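Long-range contacts in cytosolic malate dehydrogenase (Trichomonas vaginalis, PDB 4UUO), which probably catalyses the NAD-dependent interconversion of malate and oxaloacetate: residues E74-V79 / K112-Y117; C135-A140 / E324-V329; R160-L165 / H177-W182. All blocks are in the same frame, centred on the assembly; numbering follows the deposited sequence.

In the fold
From the N terminus, contact 1 closes first: the turn after helix 72-76 meets the end of helix 96-117, closing a loop that includes strand 81-84 and stays in the NAD-binding domain. Contact 2 opens later in the same domain, on helix 131-139, and closes only when helix 306-329 returns near the C terminus, tying the catalytic domain back to the nucleotide-binding one. Contact 3 closes a short loop by packing helix 155-169 on strand 176-182, within that long excursion. Contacts 1 and 2 come within about 5 Å at their nearest atoms without touching, whereas contact 3 lies across the centre of the chain from both.

Contact 1. Residues E74-V79 / K112-Y117; sequences EAFKGV and KALNDY
Phe-76 meets the end of helix 96-117 with both its face and its edge. Ala-113 CB sits over one face, a CH-pi contact in which this methyl is 3.8 Å from the ring centroid, displaced slightly toward the rim near CG and CD1. At the edge, in the plane of the ring, Leu-114 brings CD2 to 3.5 Å from Phe-76 CD2, while its CG lies beside CE2; the two side chains cross obliquely. Phe-76 CG stands anti to its own carbonyl carbon (chi1 -80°), a placement that starts the ring toward the helix.

Beyond the ring the backbones take over. Tyr-117 CB packs against the base of Phe-76, 4.2 Å from Phe-76 CB, whereas its phenol leads away from the 74-79 segment. The carbonyl of Tyr-117 accepts a hydrogen bond from Gly-78 N, 3.1 Å from N to O and nearly straight at 174°, with the donor raised 46° out of the carbonyl plane. A type II turn from Phe-76 to Val-79 presents this N-H, and Gly-78 occupies the turn position with positive phi. The carbonyl of the same glycine accepts a further hydrogen bond from Lys-119 NZ.

Leu-7 of strand 4-8 and Leu-39 of strand 34-39 also touch Phe-76, placing it between the Rossmann sheet and helix 96-117. The contact thus joins two helical connections of the NAD-binding domain. Its chemistry is divided: a buried aromatic ring supplies dispersion and CH-pi packing, while one backbone bond pairs an N-H of the turn with a carbonyl in the last turn of the helix, where intrahelical donors run out.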
loop_
_atom_site.group_PDB
_atom_site.type_symbol
_atom_site.label_atom_id
_atom_site.label_comp_id
_atom_site.label_asym_id
_atom_site.label_seq_id
_atom_site.Cartn_x
_atom_site.Cartn_y
_atom_site.Cartn_z
ATOM N N GLU A 74 25.439 4.132 -5.780
ATOM C CA GLU A 74 24.475 3.852 -6.836
ATOM C C GLU A 74 23.061 4.222 -6.387
ATOM O O GLU A 74 22.250 4.703 -7.181
ATOM C CB GLU A 74 24.535 2.378 -7.242
ATOM C CG GLU A 74 23.639 2.027 -8.419
ATOM C CD GLU A 74 23.599 0.538 -8.709
ATOM O OE1 GLU A 74 24.098 -0.248 -7.874
ATOM O OE2 GLU A 74 23.061 0.156 -9.772
ATOM N N ALA A 75 22.784 3.997 -5.106
ATOM C CA ALA A 75 21.471 4.271 -4.529
ATOM C C ALA A 75 21.182 5.768 -4.388
ATOM O O ALA A 75 20.050 6.213 -4.605
ATOM C CB ALA A 75 21.348 3.593 -3.173
ATOM N N PHE A 76 22.203 6.537 -4.021
ATOM C CA PHE A 76 22.022 7.950 -3.702
ATOM C C PHE A 76 22.296 8.879 -4.876
ATOM O O PHE A 76 22.083 10.086 -4.766
ATOM C CB PHE A 76 22.926 8.351 -2.533
ATOM C CG PHE A 76 22.394 7.958 -1.184
ATOM C CD1 PHE A 76 22.584 6.677 -0.695
ATOM C CD2 PHE A 76 21.711 8.873 -0.404
ATOM C CE1 PHE A 76 22.092 6.316 0.552
ATOM C CE2 PHE A 76 21.225 8.523 0.842
ATOM C CZ PHE A 76 21.413 7.243 1.320
ATOM N N LYS A 77 22.775 8.334 -5.992
ATOM C CA LYS A 77 23.196 9.178 -7.109
ATOM C C LYS A 77 22.009 9.879 -7.771
ATOM O O LYS A 77 21.001 9.250 -8.104
ATOM C CB LYS A 77 23.981 8.365 -8.151
ATOM C CG LYS A 77 23.192 7.256 -8.833
ATOM C CD LYS A 77 24.038 6.480 -9.838
ATOM C CE LYS A 77 23.190 5.459 -10.596
ATOM N NZ LYS A 77 22.386 4.593 -9.684
ATOM N N GLY A 78 22.136 11.198 -7.916
ATOM C CA GLY A 78 21.185 12.007 -8.657
ATOM C C GLY A 78 19.765 12.107 -8.132
ATOM O O GLY A 78 18.882 12.584 -8.851
ATOM N N VAL A 79 19.532 11.680 -6.891
ATOM C CA VAL A 79 18.171 11.651 -6.354
ATOM C C VAL A 79 17.693 13.042 -5.928
ATOM O O VAL A 79 18.484 13.892 -5.515
ATOM C CB VAL A 79 18.035 10.668 -5.151
ATOM C CG1 VAL A 79 18.325 9.234 -5.587
ATOM C CG2 VAL A 79 18.934 11.081 -4.001
ATOM N N LYS A 112 26.748 11.692 4.114
ATOM C CA LYS A 112 27.817 12.006 3.176
ATOM C C LYS A 112 27.504 11.455 1.780
ATOM O O LYS A 112 27.901 12.039 0.774
ATOM C CB LYS A 112 29.149 11.455 3.684
ATOM C CG LYS A 112 30.349 11.898 2.867
ATOM C CD LYS A 112 31.610 11.161 3.288
ATOM C CE LYS A 112 32.659 11.189 2.184
ATOM N NZ LYS A 112 32.918 12.570 1.680
ATOM N N ALA A 113 26.786 10.336 1.725
ATOM C CA ALA A 113 26.340 9.769 0.453
ATOM C C ALA A 113 25.463 10.775 -0.293
ATOM O O ALA A 113 25.664 11.034 -1.483
ATOM C CB ALA A 113 25.585 8.465 0.682
ATOM N N LEU A 114 24.494 11.338 0.426
ATOM C CA LEU A 114 23.661 12.410 -0.097
ATOM C C LEU A 114 24.523 13.564 -0.586
ATOM O O LEU A 114 24.374 14.035 -1.709
ATOM C CB LEU A 114 22.689 12.904 0.974
ATOM C CG LEU A 114 21.539 11.975 1.360
ATOM C CD1 LEU A 114 21.015 12.319 2.750
ATOM C CD2 LEU A 114 20.419 12.042 0.322
ATOM N N ASN A 115 25.443 13.997 0.270
ATOM C CA ASN A 115 26.307 15.141 -0.014
ATOM C C ASN A 115 27.098 15.007 -1.310
ATOM O O ASN A 115 27.122 15.925 -2.131
ATOM C CB ASN A 115 27.279 15.358 1.147
ATOM C CG ASN A 115 28.046 16.654 1.027
ATOM O OD1 ASN A 115 27.493 17.731 1.234
ATOM N ND2 ASN A 115 29.329 16.557 0.705
ATOM N N ASP A 116 27.739 13.859 -1.487
ATOM C CA ASP A 116 28.577 13.623 -2.655
ATOM C C ASP A 116 27.757 13.282 -3.898
ATOM O O ASP A 116 27.976 13.842 -4.972
ATOM C CB ASP A 116 29.580 12.498 -2.373
ATOM C CG ASP A 116 30.447 12.773 -1.151
ATOM O OD1 ASP A 116 30.814 13.944 -0.923
ATOM O OD2 ASP A 116 30.764 11.813 -0.417
ATOM N N TYR A 117 26.803 12.371 -3.743
ATOM C CA TYR A 117 26.143 11.768 -4.893
ATOM C C TYR A 117 24.790 12.388 -5.246
ATOM O O TYR A 117 24.471 12.545 -6.423
ATOM C CB TYR A 117 25.983 10.264 -4.655
ATOM C CG TYR A 117 27.298 9.576 -4.365
ATOM C CD1 TYR A 117 28.334 9.606 -5.292
ATOM C CD2 TYR A 117 27.517 8.919 -3.159
ATOM C CE1 TYR A 117 29.546 8.990 -5.035
ATOM C CE2 TYR A 117 28.729 8.297 -2.893
ATOM C CZ TYR A 117 29.740 8.337 -3.837
ATOM O OH TYR A 117 30.947 7.723 -3.586
#

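Contact 2. Residues C135-A140 / E324-V329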
loop_
_atom_site.group_PDB
_atom_site.type_symbol
_atom_site.label_atom_id
_atom_site.label_comp_id
_atom_site.label_asym_id
_atom_site.label_seq_id
_atom_site.Cartn_x
_atom_site.Cartn_y
_atom_site.Cartn_z
ATOM N N CYS A 135 18.687 12.488 11.690
ATOM C CA CYS A 135 18.722 13.549 10.704
ATOM C C CYS A 135 19.852 14.533 11.007
ATOM O O CYS A 135 20.469 15.090 10.096
ATOM C CB CYS A 135 17.378 14.272 10.659
ATOM S SG CYS A 135 17.304 15.591 9.438
ATOM N N LEU A 136 20.134 14.732 12.291
ATOM C CA LEU A 136 21.207 15.640 12.695
ATOM C C LEU A 136 22.587 15.049 12.387
ATOM O O LEU A 136 23.542 15.778 12.114
ATOM C CB LEU A 136 21.099 15.975 14.186
ATOM C CG LEU A 136 21.949 17.165 14.650
ATOM C CD1 LEU A 136 21.344 18.471 14.159
ATOM C CD2 LEU A 136 22.135 17.187 16.168
ATOM N N ILE A 137 22.686 13.724 12.444
ATOM C CA ILE A 137 23.928 13.037 12.112
ATOM C C ILE A 137 24.212 13.180 10.624
ATOM O O ILE A 137 25.331 13.500 10.218
ATOM C CB ILE A 137 23.876 11.526 12.463
ATOM C CG1 ILE A 137 23.502 11.304 13.937
ATOM C CG2 ILE A 137 25.189 10.851 12.100
ATOM C CD1 ILE A 137 24.301 12.121 14.902
ATOM N N ALA A 138 23.185 12.933 9.817
ATOM C CA ALA A 138 23.305 13.019 8.371
ATOM C C ALA A 138 23.658 14.438 7.957
ATOM O O ALA A 138 24.583 14.657 7.168
ATOM C CB ALA A 138 22.021 12.573 7.706
ATOM N N GLN A 139 22.926 15.400 8.506
ATOM C CA GLN A 139 23.172 16.804 8.201
ATOM C C GLN A 139 24.614 17.218 8.501
ATOM O O GLN A 139 25.229 17.963 7.733
ATOM C CB GLN A 139 22.208 17.699 8.978
ATOM C CG GLN A 139 22.624 19.159 8.959
ATOM C CD GLN A 139 21.566 20.092 9.503
ATOM O OE1 GLN A 139 21.252 21.110 8.886
ATOM N NE2 GLN A 139 21.020 19.761 10.666
ATOM N N ALA A 140 25.148 16.716 9.611
ATOM C CA ALA A 140 26.484 17.081 10.076
ATOM C C ALA A 140 27.581 16.391 9.276
ATOM O O ALA A 140 28.764 16.683 9.450
ATOM C CB ALA A 140 26.632 16.754 11.554
ATOM N N GLU A 324 23.944 15.142 22.340
ATOM C CA GLU A 324 25.155 15.159 23.146
ATOM C C GLU A 324 25.695 13.743 23.338
ATOM O O GLU A 324 26.897 13.538 23.475
ATOM C CB GLU A 324 24.868 15.814 24.491
ATOM C CG GLU A 324 26.048 15.901 25.421
ATOM C CD GLU A 324 25.702 16.611 26.716
ATOM O OE1 GLU A 324 24.544 17.069 26.860
ATOM O OE2 GLU A 324 26.588 16.712 27.591
ATOM N N THR A 325 24.790 12.770 23.340
ATOM C CA THR A 325 25.149 11.359 23.448
ATOM C C THR A 325 25.670 10.835 22.112
ATOM O O THR A 325 26.565 9.988 22.064
ATOM C CB THR A 325 23.939 10.504 23.894
ATOM O OG1 THR A 325 23.405 11.023 25.118
ATOM C CG2 THR A 325 24.338 9.048 24.087
ATOM N N ALA A 326 25.093 11.340 21.026
ATOM C CA ALA A 326 25.541 10.984 19.689
ATOM C C ALA A 326 26.981 11.433 19.481
ATOM O O ALA A 326 27.785 10.684 18.940
ATOM C CB ALA A 326 24.636 11.596 18.637
ATOM N N TRP A 327 27.310 12.648 19.915
ATOM C CA TRP A 327 28.679 13.140 19.783
ATOM C C TRP A 327 29.613 12.311 20.659
ATOM O O TRP A 327 30.746 12.015 20.281
ATOM C CB TRP A 327 28.792 14.622 20.161
ATOM C CG TRP A 327 27.839 15.589 19.479
ATOM C CD1 TRP A 327 27.344 16.741 20.019
ATOM C CD2 TRP A 327 27.285 15.505 18.151
ATOM N NE1 TRP A 327 26.519 17.375 19.122
ATOM C CE2 TRP A 327 26.465 16.637 17.969
ATOM C CE3 TRP A 327 27.393 14.582 17.107
ATOM C CZ2 TRP A 327 25.765 16.872 16.786
ATOM C CZ3 TRP A 327 26.701 14.819 15.932
ATOM C CH2 TRP A 327 25.898 15.954 15.782
ATOM N N LYS A 328 29.113 11.932 21.830
ATOM C CA LYS A 328 29.869 11.125 22.780
ATOM C C LYS A 328 30.314 9.774 22.204
ATOM O O LYS A 328 31.483 9.413 22.309
ATOM C CB LYS A 328 29.034 10.906 24.040
ATOM C CG LYS A 328 29.785 10.288 25.194
ATOM C CD LYS A 328 28.825 9.966 26.318
ATOM C CE LYS A 328 29.510 9.208 27.429
ATOM N NZ LYS A 328 28.537 8.758 28.460
ATOM N N VAL A 329 29.389 9.033 21.595
ATOM C CA VAL A 329 29.708 7.705 21.069
ATOM C C VAL A 329 30.207 7.747 19.627
ATOM O O VAL A 329 30.531 6.707 19.043
ATOM C CB VAL A 329 28.493 6.760 21.125
ATOM C CG1 VAL A 329 27.808 6.852 22.481
ATOM C CG2 VAL A 329 27.522 7.077 20.000
#
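Trp-327 and Ala-326, in the C-terminal helix 306-329, pack on Leu-136 and Ile-137 of helix 131-139 and on the nearby Ala-140, a helix-helix contact between the catalytic domain and the Rossmann-type NAD-binding domain of the LDH/MDH fold. The two short helical segments cross at -54°, and their axes come no nearer than 11.2 Å. At such a separation the indole does much of the bridging: its six-membered ring extends across the gap and meets three residues of the opposite segment.

Trp-327 CG is anti to the carbonyl carbon (chi1 -52°), and the benzo end of the indole beyond it lies closest to helix 131-139. Leu-136 crosses the tryptophan at about a right angle, bringing CD2 to 3.7 Å from Trp-327 CZ2 and also near CH2. Ile-137 instead slides past the indole in the opposite direction, and its terminal CD1 lies 3.8 Å from Trp-327 CZ3. Both methyls approach the ring obliquely. The contact is wholly apolar, with no hydrogen bond linking the two segments.

The surroundings continue this packing. Leu-332, just past helix 306-329, touches Trp-327, and Leu-330 touches Ile-137; Ile-283 of strand 283-290 lies on Leu-136, adding another element of the catalytic domain. The side chain of Ile-137 is about 7 Å from that of Asn-103, a predicted NAD-binding residue, which places the contact near the probable cofactor site. At the margin, Ala-140 CB reaches Trp-327 CH2 at a looser 4.4 Å, while Ile-137 CD1 has a second neighbour in Ala-326 CB, 3.8 Å away.

Contact 3. Residues R160-L165 / H177-W182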
loop_
_atom_site.group_PDB
_atom_site.type_symbol
_atom_site.label_atom_id
_atom_site.label_comp_id
_atom_site.label_asym_id
_atom_site.label_seq_id
_atom_site.Cartn_x
_atom_site.Cartn_y
_atom_site.Cartn_z
ATOM N N ARG A 160 -2.349 11.360 13.125
ATOM C CA ARG A 160 -2.998 10.658 14.229
ATOM C C ARG A 160 -3.862 11.627 15.045
ATOM O O ARG A 160 -4.886 11.234 15.603
ATOM C CB ARG A 160 -1.954 9.968 15.122
ATOM C CG ARG A 160 -1.421 8.649 14.562
ATOM C CD ARG A 160 -0.132 8.204 15.252
ATOM N NE ARG A 160 0.259 6.842 14.893
ATOM C CZ ARG A 160 1.434 6.297 15.196
ATOM N NH1 ARG A 160 2.343 7.000 15.855
ATOM N NH2 ARG A 160 1.709 5.050 14.829
ATOM N N MET A 161 -3.450 12.893 15.097
ATOM C CA MET A 161 -4.229 13.939 15.755
ATOM C C MET A 161 -5.437 14.344 14.918
ATOM O O MET A 161 -6.550 14.439 15.426
ATOM C CB MET A 161 -3.360 15.168 16.034
ATOM C CG MET A 161 -2.334 14.975 17.139
ATOM S SD MET A 161 -1.291 16.426 17.373
ATOM C CE MET A 161 -2.491 17.670 17.791
ATOM N N VAL A 162 -5.206 14.601 13.635
ATOM C CA VAL A 162 -6.290 14.923 12.713
ATOM C C VAL A 162 -7.346 13.818 12.709
ATOM O O VAL A 162 -8.532 14.082 12.881
ATOM C CB VAL A 162 -5.759 15.137 11.284
ATOM C CG1 VAL A 162 -6.893 15.106 10.280
ATOM C CG2 VAL A 162 -4.988 16.442 11.200
ATOM N N GLY A 163 -6.900 12.579 12.530
ATOM C CA GLY A 163 -7.790 11.432 12.543
ATOM C C GLY A 163 -8.585 11.278 13.829
ATOM O O GLY A 163 -9.783 10.997 13.794
ATOM N N ALA A 164 -7.919 11.467 14.965
ATOM C CA ALA A 164 -8.561 11.310 16.269
ATOM C C ALA A 164 -9.574 12.422 16.549
ATOM O O ALA A 164 -10.637 12.170 17.124
ATOM C CB ALA A 164 -7.511 11.263 17.371
ATOM N N LEU A 165 -9.239 13.647 16.147
ATOM C CA LEU A 165 -10.134 14.789 16.317
ATOM C C LEU A 165 -11.288 14.726 15.327
ATOM O O LEU A 165 -12.388 15.215 15.599
ATOM C CB LEU A 165 -9.375 16.105 16.142
ATOM C CG LEU A 165 -8.452 16.531 17.279
ATOM C CD1 LEU A 165 -7.731 17.816 16.907
ATOM C CD2 LEU A 165 -9.249 16.705 18.561
ATOM N N HIS A 177 -8.319 21.272 11.177
ATOM C CA HIS A 177 -7.204 22.102 10.723
ATOM C C HIS A 177 -6.300 22.540 11.873
ATOM O O HIS A 177 -6.686 22.473 13.039
ATOM C CB HIS A 177 -7.718 23.347 9.983
ATOM C CG HIS A 177 -8.932 23.099 9.141
ATOM N ND1 HIS A 177 -8.873 22.488 7.908
ATOM C CD2 HIS A 177 -10.238 23.387 9.358
ATOM C CE1 HIS A 177 -10.091 22.404 7.401
ATOM N NE2 HIS A 177 -10.938 22.942 8.261
ATOM N N LYS A 178 -5.092 22.972 11.520
ATOM C CA LYS A 178 -4.178 23.657 12.436
ATOM C C LYS A 178 -3.782 22.862 13.687
ATOM O O LYS A 178 -3.681 23.420 14.786
ATOM C CB LYS A 178 -4.783 25.001 12.853
ATOM C CG LYS A 178 -4.980 25.974 11.701
ATOM C CD LYS A 178 -5.689 27.238 12.153
ATOM C CE LYS A 178 -6.122 28.084 10.968
ATOM N NZ LYS A 178 -6.878 29.295 11.399
ATOM N N VAL A 179 -3.550 21.565 13.519
ATOM C CA VAL A 179 -2.922 20.780 14.573
ATOM C C VAL A 179 -1.428 20.774 14.300
ATOM O O VAL A 179 -0.999 21.119 13.197
ATOM C CB VAL A 179 -3.455 19.328 14.640
ATOM C CG1 VAL A 179 -4.975 19.315 14.762
ATOM C CG2 VAL A 179 -2.999 18.532 13.431
ATOM N N CYS A 180 -0.631 20.397 15.296
ATOM C CA CYS A 180 0.804 20.270 15.082
ATOM C C CYS A 180 1.485 19.463 16.173
ATOM O O CYS A 180 1.018 19.400 17.311
ATOM C CB CYS A 180 1.469 21.649 14.979
ATOM S SG CYS A 180 1.305 22.693 16.453
ATOM N N ILE A 181 2.594 18.838 15.798
ATOM C CA ILE A 181 3.482 18.197 16.747
ATOM C C ILE A 181 4.734 19.070 16.917
ATOM O O ILE A 181 5.305 19.536 15.926
ATOM C CB ILE A 181 3.870 16.771 16.280
ATOM C CG1 ILE A 181 2.652 15.834 16.308
ATOM C CG2 ILE A 181 5.010 16.214 17.126
ATOM C CD1 ILE A 181 2.152 15.480 17.713
ATOM N N TRP A 182 5.133 19.311 18.168
ATOM C CA TRP A 182 6.377 20.026 18.470
ATOM C C TRP A 182 7.493 19.082 18.927
ATOM O O TRP A 182 7.231 18.071 19.585
ATOM C CB TRP A 182 6.171 21.072 19.569
ATOM C CG TRP A 182 5.183 22.167 19.296
ATOM C CD1 TRP A 182 3.831 22.116 19.487
ATOM C CD2 TRP A 182 5.473 23.496 18.839
ATOM N NE1 TRP A 182 3.259 23.319 19.154
ATOM C CE2 TRP A 182 4.242 24.182 18.755
ATOM C CE3 TRP A 182 6.646 24.165 18.482
ATOM C CZ2 TRP A 182 4.156 25.511 18.332
ATOM C CZ3 TRP A 182 6.556 25.484 18.061
ATOM C CH2 TRP A 182 5.319 26.142 17.993
#
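Met-161 and Val-179 are brought together by a bend near the end of the methionine chain: it runs extended through chi2 (177°) to SD, then turns at chi3 (60°) to put CE 3.7 Å from Val-179 CB. The two side chains slide past each other in opposite directions. At the sulfur, Met-161 SD lies 3.6 Å from Ile-181 CD1; the carbonyl oxygen of Cys-180 lies close to both SD and CE.

Val-179 divides its methyls between two further helix residues. With CG1 anti to the carbonyl carbon (chi1 -54°), CG2 falls between the backbone N and the carbonyl carbon and meets Val-162 CG2 at 3.6 Å, the two side chains crossing at about a right angle. Its CG1 faces Leu-165 CD1 tip to tip, 3.8 Å away. Helix 155-169 therefore packs through Met-161, Val-162 and Leu-165 onto strand 176-182 of the catalytic alpha/beta domain, largely by apolar side-chain contacts, with no hydrogen bond between the two segments.

Phe-220 and Ile-224 of helix 213-235 also touch Met-161, and Pro-191 of the neighbouring strand 190-192 joins them. On the subunit interface, Val-162 packs on Ala-59 of the second subunit. Arg-160, predicted to bind substrate, precedes Met-161 on the helix and forms a salt bridge through NH1 to Asp-157 OD1. Farther along the other segment, the side chain of Ile-181 lies about 7 Å from that of His-185, the predicted proton acceptor.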